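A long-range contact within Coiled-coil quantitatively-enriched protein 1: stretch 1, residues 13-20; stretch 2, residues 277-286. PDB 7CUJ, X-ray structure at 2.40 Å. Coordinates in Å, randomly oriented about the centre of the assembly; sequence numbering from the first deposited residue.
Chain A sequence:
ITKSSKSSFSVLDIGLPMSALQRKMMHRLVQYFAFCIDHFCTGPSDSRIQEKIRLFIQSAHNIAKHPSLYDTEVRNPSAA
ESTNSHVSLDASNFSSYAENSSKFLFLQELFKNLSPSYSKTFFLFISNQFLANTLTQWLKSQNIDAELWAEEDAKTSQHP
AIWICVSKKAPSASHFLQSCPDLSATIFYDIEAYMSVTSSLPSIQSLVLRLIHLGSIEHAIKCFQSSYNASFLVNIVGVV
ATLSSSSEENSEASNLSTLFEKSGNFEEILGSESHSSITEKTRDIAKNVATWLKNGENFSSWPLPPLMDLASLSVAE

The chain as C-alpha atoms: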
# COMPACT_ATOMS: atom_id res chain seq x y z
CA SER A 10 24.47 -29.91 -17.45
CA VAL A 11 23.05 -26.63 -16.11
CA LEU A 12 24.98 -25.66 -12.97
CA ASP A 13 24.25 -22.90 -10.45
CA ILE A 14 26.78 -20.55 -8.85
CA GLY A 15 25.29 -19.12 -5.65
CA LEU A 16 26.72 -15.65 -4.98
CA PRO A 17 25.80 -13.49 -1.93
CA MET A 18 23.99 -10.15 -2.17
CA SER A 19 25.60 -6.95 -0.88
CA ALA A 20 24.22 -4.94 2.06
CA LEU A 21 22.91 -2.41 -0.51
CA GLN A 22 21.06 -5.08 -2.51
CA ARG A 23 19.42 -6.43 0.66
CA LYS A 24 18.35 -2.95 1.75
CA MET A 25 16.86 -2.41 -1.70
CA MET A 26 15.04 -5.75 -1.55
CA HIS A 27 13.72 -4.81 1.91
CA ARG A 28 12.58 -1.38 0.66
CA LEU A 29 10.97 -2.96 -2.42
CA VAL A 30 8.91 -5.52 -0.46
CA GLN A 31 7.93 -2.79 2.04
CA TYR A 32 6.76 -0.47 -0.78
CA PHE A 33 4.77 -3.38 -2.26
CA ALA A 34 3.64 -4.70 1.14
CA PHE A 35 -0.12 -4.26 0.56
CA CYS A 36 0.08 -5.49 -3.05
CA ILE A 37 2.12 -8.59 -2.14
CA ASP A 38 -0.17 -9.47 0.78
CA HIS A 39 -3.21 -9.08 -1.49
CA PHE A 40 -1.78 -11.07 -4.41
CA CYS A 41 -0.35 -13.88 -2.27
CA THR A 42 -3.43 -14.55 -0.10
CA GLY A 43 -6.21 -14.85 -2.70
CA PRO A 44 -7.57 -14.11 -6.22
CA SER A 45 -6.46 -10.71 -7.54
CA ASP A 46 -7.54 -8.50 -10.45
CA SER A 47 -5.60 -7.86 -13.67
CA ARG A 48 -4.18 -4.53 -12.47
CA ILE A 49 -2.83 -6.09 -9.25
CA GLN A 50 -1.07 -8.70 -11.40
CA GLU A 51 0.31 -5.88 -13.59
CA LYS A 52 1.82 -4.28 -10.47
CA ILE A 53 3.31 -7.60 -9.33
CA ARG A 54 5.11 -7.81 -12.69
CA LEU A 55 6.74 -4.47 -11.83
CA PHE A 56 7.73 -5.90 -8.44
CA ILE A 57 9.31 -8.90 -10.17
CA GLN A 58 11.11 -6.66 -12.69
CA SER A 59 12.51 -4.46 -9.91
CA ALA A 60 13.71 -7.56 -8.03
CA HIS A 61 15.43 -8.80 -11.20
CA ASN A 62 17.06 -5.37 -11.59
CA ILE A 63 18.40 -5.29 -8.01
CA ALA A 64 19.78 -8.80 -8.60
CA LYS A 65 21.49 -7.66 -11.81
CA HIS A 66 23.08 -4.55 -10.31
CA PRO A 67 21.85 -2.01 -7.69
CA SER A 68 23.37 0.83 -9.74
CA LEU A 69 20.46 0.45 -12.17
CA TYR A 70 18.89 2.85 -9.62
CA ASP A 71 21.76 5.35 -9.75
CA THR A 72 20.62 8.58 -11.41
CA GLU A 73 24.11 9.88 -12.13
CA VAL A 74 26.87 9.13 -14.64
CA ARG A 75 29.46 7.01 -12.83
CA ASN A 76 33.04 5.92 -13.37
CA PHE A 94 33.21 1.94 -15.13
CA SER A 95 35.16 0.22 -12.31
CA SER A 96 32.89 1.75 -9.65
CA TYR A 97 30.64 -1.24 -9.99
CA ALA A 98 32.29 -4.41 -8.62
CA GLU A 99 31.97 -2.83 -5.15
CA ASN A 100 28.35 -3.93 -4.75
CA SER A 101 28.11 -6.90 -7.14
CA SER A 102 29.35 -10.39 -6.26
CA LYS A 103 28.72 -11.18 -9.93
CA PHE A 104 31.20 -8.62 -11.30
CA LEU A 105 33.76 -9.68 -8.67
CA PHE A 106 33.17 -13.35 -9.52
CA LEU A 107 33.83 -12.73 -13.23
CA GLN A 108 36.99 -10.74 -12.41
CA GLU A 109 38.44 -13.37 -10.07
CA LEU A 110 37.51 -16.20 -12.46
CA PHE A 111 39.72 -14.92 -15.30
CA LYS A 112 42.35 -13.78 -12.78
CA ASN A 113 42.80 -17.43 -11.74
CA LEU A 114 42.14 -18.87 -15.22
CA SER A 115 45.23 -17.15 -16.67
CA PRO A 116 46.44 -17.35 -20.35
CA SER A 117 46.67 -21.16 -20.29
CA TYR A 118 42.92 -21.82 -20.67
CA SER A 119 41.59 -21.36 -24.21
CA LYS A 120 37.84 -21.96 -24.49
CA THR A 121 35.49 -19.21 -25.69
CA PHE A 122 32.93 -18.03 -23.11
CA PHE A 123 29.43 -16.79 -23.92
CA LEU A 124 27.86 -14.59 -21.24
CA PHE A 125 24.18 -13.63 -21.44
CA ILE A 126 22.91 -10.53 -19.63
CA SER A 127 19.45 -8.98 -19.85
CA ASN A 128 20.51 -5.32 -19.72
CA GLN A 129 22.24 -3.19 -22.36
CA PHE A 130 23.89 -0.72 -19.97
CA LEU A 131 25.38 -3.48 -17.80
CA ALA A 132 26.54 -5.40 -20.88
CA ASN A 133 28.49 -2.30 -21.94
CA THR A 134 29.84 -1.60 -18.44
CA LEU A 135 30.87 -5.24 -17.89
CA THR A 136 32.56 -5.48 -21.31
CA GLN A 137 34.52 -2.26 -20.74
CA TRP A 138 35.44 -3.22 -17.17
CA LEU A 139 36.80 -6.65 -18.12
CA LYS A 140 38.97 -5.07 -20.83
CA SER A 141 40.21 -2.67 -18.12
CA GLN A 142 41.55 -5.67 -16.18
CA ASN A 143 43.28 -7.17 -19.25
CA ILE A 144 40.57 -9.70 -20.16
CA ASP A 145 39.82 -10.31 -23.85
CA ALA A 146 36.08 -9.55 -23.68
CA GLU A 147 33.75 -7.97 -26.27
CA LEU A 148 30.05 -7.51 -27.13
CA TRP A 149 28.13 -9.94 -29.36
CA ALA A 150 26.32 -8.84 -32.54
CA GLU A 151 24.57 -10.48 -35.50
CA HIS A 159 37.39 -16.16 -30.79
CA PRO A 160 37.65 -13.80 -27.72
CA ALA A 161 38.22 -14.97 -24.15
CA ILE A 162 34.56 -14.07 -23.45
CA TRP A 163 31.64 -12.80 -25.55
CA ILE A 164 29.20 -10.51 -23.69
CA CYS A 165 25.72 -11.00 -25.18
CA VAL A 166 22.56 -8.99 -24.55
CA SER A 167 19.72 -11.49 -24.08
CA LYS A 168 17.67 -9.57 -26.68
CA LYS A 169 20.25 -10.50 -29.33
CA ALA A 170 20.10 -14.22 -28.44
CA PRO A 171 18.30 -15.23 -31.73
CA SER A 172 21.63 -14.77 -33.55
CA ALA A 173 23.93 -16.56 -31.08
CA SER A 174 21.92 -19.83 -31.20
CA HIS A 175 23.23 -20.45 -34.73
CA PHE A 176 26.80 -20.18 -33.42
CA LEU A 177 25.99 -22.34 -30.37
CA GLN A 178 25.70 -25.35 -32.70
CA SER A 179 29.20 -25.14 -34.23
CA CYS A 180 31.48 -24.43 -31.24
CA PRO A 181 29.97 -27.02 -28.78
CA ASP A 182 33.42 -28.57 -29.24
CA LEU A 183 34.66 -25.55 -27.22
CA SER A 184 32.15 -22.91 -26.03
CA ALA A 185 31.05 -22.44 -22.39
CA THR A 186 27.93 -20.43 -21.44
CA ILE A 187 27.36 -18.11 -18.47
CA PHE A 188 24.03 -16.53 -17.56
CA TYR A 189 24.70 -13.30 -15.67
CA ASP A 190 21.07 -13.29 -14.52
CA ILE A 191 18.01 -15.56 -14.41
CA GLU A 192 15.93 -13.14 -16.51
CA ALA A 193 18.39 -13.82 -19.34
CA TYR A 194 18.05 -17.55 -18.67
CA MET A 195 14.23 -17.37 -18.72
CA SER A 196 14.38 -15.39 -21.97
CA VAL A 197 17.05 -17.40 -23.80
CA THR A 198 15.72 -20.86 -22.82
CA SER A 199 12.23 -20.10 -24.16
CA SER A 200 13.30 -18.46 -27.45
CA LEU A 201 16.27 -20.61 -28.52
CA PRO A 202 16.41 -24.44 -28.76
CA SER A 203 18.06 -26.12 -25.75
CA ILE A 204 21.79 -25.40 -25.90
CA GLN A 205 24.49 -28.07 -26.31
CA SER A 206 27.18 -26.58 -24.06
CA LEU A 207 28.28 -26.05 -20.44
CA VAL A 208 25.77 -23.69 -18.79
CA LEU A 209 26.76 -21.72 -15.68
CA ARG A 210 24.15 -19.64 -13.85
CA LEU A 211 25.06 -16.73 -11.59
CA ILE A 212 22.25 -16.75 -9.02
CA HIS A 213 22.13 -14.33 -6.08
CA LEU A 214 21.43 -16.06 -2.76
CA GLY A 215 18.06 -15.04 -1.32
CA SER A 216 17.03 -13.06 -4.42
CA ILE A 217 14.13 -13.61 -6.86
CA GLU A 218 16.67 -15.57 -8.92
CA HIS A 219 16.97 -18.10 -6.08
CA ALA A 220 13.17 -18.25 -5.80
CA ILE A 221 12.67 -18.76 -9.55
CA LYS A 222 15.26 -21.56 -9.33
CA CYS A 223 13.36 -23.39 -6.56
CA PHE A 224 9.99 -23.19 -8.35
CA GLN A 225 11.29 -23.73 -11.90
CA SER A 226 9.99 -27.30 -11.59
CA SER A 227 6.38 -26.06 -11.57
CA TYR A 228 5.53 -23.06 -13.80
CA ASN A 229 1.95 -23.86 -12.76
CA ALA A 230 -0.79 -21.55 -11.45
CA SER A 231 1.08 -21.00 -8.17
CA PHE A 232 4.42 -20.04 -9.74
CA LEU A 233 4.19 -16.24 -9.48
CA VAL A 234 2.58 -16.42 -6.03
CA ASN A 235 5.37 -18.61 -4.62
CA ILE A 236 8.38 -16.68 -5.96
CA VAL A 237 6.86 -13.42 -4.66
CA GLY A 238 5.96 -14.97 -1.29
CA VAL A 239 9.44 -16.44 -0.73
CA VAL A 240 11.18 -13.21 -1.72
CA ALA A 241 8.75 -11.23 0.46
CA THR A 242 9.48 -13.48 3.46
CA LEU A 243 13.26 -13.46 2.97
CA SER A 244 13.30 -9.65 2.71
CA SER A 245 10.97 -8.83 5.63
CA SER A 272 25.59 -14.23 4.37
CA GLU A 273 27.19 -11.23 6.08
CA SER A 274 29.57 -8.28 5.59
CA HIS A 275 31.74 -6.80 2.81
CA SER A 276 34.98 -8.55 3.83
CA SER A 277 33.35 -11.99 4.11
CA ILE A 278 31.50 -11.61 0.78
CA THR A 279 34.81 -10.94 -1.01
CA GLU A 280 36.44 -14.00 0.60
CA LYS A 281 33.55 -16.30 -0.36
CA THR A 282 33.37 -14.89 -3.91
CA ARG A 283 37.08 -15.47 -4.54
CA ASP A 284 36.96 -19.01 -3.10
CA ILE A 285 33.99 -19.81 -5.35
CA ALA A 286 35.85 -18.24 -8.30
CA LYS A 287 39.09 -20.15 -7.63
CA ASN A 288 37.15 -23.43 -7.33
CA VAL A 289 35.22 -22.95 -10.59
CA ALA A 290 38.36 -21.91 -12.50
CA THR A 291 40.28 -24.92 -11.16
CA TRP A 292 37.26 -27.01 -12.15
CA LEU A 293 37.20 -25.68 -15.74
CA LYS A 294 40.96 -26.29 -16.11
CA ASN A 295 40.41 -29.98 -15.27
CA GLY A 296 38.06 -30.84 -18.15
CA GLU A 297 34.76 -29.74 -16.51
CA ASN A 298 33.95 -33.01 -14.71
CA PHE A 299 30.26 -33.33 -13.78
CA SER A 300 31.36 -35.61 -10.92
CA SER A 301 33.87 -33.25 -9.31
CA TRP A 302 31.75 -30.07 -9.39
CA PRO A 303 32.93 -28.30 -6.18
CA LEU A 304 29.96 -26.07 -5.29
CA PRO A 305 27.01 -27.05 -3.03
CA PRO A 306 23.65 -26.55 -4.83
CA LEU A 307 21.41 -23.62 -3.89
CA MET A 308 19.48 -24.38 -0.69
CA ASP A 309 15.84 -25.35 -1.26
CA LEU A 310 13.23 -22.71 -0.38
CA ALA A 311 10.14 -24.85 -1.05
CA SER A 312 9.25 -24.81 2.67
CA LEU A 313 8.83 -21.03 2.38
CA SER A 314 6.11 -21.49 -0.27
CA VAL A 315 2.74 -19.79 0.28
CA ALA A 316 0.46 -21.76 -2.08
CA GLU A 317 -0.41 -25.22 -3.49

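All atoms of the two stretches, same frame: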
# COMPACT_ATOMS: atom_id res chain seq x y z
N ASP A 13 24.50 -24.16 -11.12
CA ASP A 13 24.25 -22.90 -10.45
C ASP A 13 25.46 -22.48 -9.62
O ASP A 13 26.08 -23.29 -8.95
CB ASP A 13 23.04 -22.99 -9.52
CG ASP A 13 21.78 -23.49 -10.21
OD1 ASP A 13 21.65 -23.24 -11.43
OD2 ASP A 13 20.96 -24.13 -9.53
N ILE A 14 25.76 -21.17 -9.68
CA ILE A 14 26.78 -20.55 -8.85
C ILE A 14 26.07 -19.56 -7.92
O ILE A 14 25.66 -18.48 -8.34
CB ILE A 14 27.86 -19.87 -9.71
CG1 ILE A 14 28.52 -20.87 -10.66
CG2 ILE A 14 28.88 -19.15 -8.84
CD1 ILE A 14 29.28 -20.25 -11.81
N GLY A 15 25.91 -19.96 -6.66
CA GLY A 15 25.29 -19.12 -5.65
C GLY A 15 26.26 -18.05 -5.15
O GLY A 15 27.30 -18.38 -4.57
N LEU A 16 25.90 -16.79 -5.38
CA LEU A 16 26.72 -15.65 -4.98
C LEU A 16 25.92 -14.77 -4.03
O LEU A 16 24.74 -14.52 -4.26
CB LEU A 16 27.12 -14.86 -6.23
CG LEU A 16 28.07 -15.57 -7.20
CD1 LEU A 16 28.10 -14.86 -8.54
CD2 LEU A 16 29.47 -15.64 -6.61
N PRO A 17 26.54 -14.26 -2.94
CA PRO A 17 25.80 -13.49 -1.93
C PRO A 17 25.49 -12.07 -2.39
O PRO A 17 26.23 -11.48 -3.17
CB PRO A 17 26.76 -13.48 -0.73
CG PRO A 17 28.14 -13.56 -1.36
CD PRO A 17 27.97 -14.38 -2.62
N MET A 18 24.37 -11.53 -1.89
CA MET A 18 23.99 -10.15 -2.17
C MET A 18 24.73 -9.22 -1.21
O MET A 18 25.05 -9.59 -0.09
CB MET A 18 22.48 -9.94 -1.99
CG MET A 18 21.62 -10.79 -2.90
SD MET A 18 19.91 -10.19 -2.98
CE MET A 18 20.00 -9.15 -4.43
N SER A 19 24.98 -7.99 -1.68
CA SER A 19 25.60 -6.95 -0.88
C SER A 19 24.58 -6.38 0.10
O SER A 19 23.38 -6.62 -0.04
CB SER A 19 26.16 -5.88 -1.76
OG SER A 19 25.22 -5.52 -2.76
N ALA A 20 25.07 -5.60 1.08
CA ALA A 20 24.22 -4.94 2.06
C ALA A 20 23.23 -4.02 1.35
O ALA A 20 22.06 -3.96 1.74
CB ALA A 20 25.06 -4.20 3.07
N SER A 277 33.69 -10.58 4.20
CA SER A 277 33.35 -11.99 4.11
C SER A 277 32.81 -12.35 2.73
O SER A 277 33.07 -13.44 2.23
CB SER A 277 32.41 -12.41 5.22
OG SER A 277 31.29 -11.53 5.29
N ILE A 278 32.05 -11.42 2.12
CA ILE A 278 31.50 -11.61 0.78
C ILE A 278 32.64 -11.79 -0.21
O ILE A 278 32.60 -12.70 -1.04
CB ILE A 278 30.56 -10.45 0.39
CG1 ILE A 278 29.23 -10.52 1.14
CG2 ILE A 278 30.34 -10.40 -1.12
CD1 ILE A 278 28.39 -9.27 1.05
N THR A 279 33.66 -10.93 -0.11
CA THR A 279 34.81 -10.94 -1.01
C THR A 279 35.55 -12.27 -0.91
O THR A 279 35.92 -12.84 -1.93
CB THR A 279 35.74 -9.75 -0.74
OG1 THR A 279 34.93 -8.58 -0.56
CG2 THR A 279 36.75 -9.52 -1.84
N GLU A 280 35.76 -12.75 0.33
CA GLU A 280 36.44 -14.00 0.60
C GLU A 280 35.71 -15.15 -0.09
O GLU A 280 36.32 -15.93 -0.81
CB GLU A 280 36.50 -14.28 2.10
CG GLU A 280 37.65 -13.59 2.81
CD GLU A 280 37.63 -13.78 4.32
OE1 GLU A 280 38.59 -14.35 4.86
OE2 GLU A 280 36.64 -13.34 4.96
N LYS A 281 34.39 -15.23 0.15
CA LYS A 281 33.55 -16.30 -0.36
C LYS A 281 33.56 -16.28 -1.89
O LYS A 281 33.65 -17.34 -2.52
CB LYS A 281 32.12 -16.17 0.17
CG LYS A 281 31.93 -16.49 1.65
CD LYS A 281 30.63 -15.95 2.21
CE LYS A 281 30.54 -16.07 3.72
NZ LYS A 281 29.36 -15.35 4.25
N THR A 282 33.47 -15.08 -2.47
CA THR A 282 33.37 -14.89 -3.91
C THR A 282 34.64 -15.39 -4.59
O THR A 282 34.57 -16.04 -5.63
CB THR A 282 33.04 -13.43 -4.27
OG1 THR A 282 31.88 -13.04 -3.53
CG2 THR A 282 32.79 -13.23 -5.75
N ARG A 283 35.79 -15.08 -3.99
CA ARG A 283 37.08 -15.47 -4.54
C ARG A 283 37.24 -16.99 -4.46
O ARG A 283 37.71 -17.60 -5.42
CB ARG A 283 38.22 -14.75 -3.81
CG ARG A 283 38.38 -13.30 -4.25
CD ARG A 283 39.27 -12.47 -3.35
NE ARG A 283 39.28 -11.09 -3.82
CZ ARG A 283 40.08 -10.13 -3.38
NH1 ARG A 283 40.97 -10.39 -2.43
NH2 ARG A 283 40.00 -8.92 -3.89
N ASP A 284 36.84 -17.57 -3.32
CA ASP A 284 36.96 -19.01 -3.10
C ASP A 284 36.07 -19.77 -4.08
O ASP A 284 36.46 -20.83 -4.57
CB ASP A 284 36.69 -19.37 -1.63
CG ASP A 284 37.86 -19.07 -0.71
OD1 ASP A 284 38.66 -18.17 -1.04
OD2 ASP A 284 37.96 -19.74 0.34
N ILE A 285 34.88 -19.22 -4.36
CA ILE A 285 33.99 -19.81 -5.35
C ILE A 285 34.63 -19.68 -6.74
O ILE A 285 34.58 -20.62 -7.52
CB ILE A 285 32.57 -19.20 -5.29
CG1 ILE A 285 31.83 -19.63 -4.02
CG2 ILE A 285 31.78 -19.55 -6.54
CD1 ILE A 285 30.66 -18.74 -3.66
N ALA A 286 35.26 -18.53 -7.00
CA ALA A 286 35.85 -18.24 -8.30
C ALA A 286 37.06 -19.13 -8.56
O ALA A 286 37.22 -19.64 -9.67
CB ALA A 286 36.21 -16.77 -8.39

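No hydrogen bond or salt bridge joins these two stretches, whose touching residues lie at least 259 positions apart in sequence; the contact is made by apolar packing, and two of its closest approaches set an isoleucine methyl against a backbone carbonyl oxygen. The strand at 13-16 and the helix at 277-286 run nearly antiparallel, at 163°, with their axes 9.5 Å apart at closest approach, so the register climbs one stretch as it descends the other: Ile-14 lies nearest Ile-285, Leu-16 nearest Thr-282, and Pro-17 nearest Ile-278. Together the two surfaces bury 334 Å².

The helix contributes mainly through Ile-278 and Ile-285, seven residues or about two turns apart, which brings both side chains to the same face. Both have CA-to-CB bonds that point toward stretch 1, and they share the m,t rotamer. At one end, Ile-285 CG2 meets Ile-14 CG2 at 3.7 Å, a methyl-to-methyl contact between two branched side chains whose CA-to-CB bonds point toward each other's stretches. The longer branch of Ile-285 reaches further along stretch 1: Ile-285 CD1 lies 3.5 Å from Gly-15 O and 4.4 Å from Leu-16 CD2. Gly-15 has no side chain and takes part through its backbone.

Leu-16 starts out sideways, but its m,t rotamer brings the end of the side chain nearer the helix, where Leu-16 CD2 lies 4.2 Å from Thr-282 CG2. Thr-282 suits this buried position because its polar atom is satisfied within its own helix: Thr-282 OG1 donates to Ile-278 O at 2.6 Å, the same carbonyl that accepts the backbone bond from Thr-282 N at 2.9 Å. Its methyl is left to pack against leucine.

Pro-17 has the largest area covered by the other stretch, 67 Å², closely followed by Ile-278 with 65 Å². The compact ring of Pro-17, puckered C-gamma endo, places Pro-17 CG 3.9 Å from Ile-278 CG2 and Pro-17 CD 4.2 Å from Thr-282 OG1; its CA-to-CB bond points toward the helix. The other arm of Ile-278 extends past the proline, bringing Ile-278 CD1 to 3.5 Å from Met-18 O and 4.1 Å from Ser-19 CA. The CA-to-CB bond of Met-18 points away from the helix, and its close contact is made by the backbone. Ser-19 is the N-cap residue of the helix that follows, a position where serine is common.

Glu-280, Arg-283 and Asp-284 lie out of reach of stretch 1, leaving their charged side chains exposed while the isoleucines line the contact.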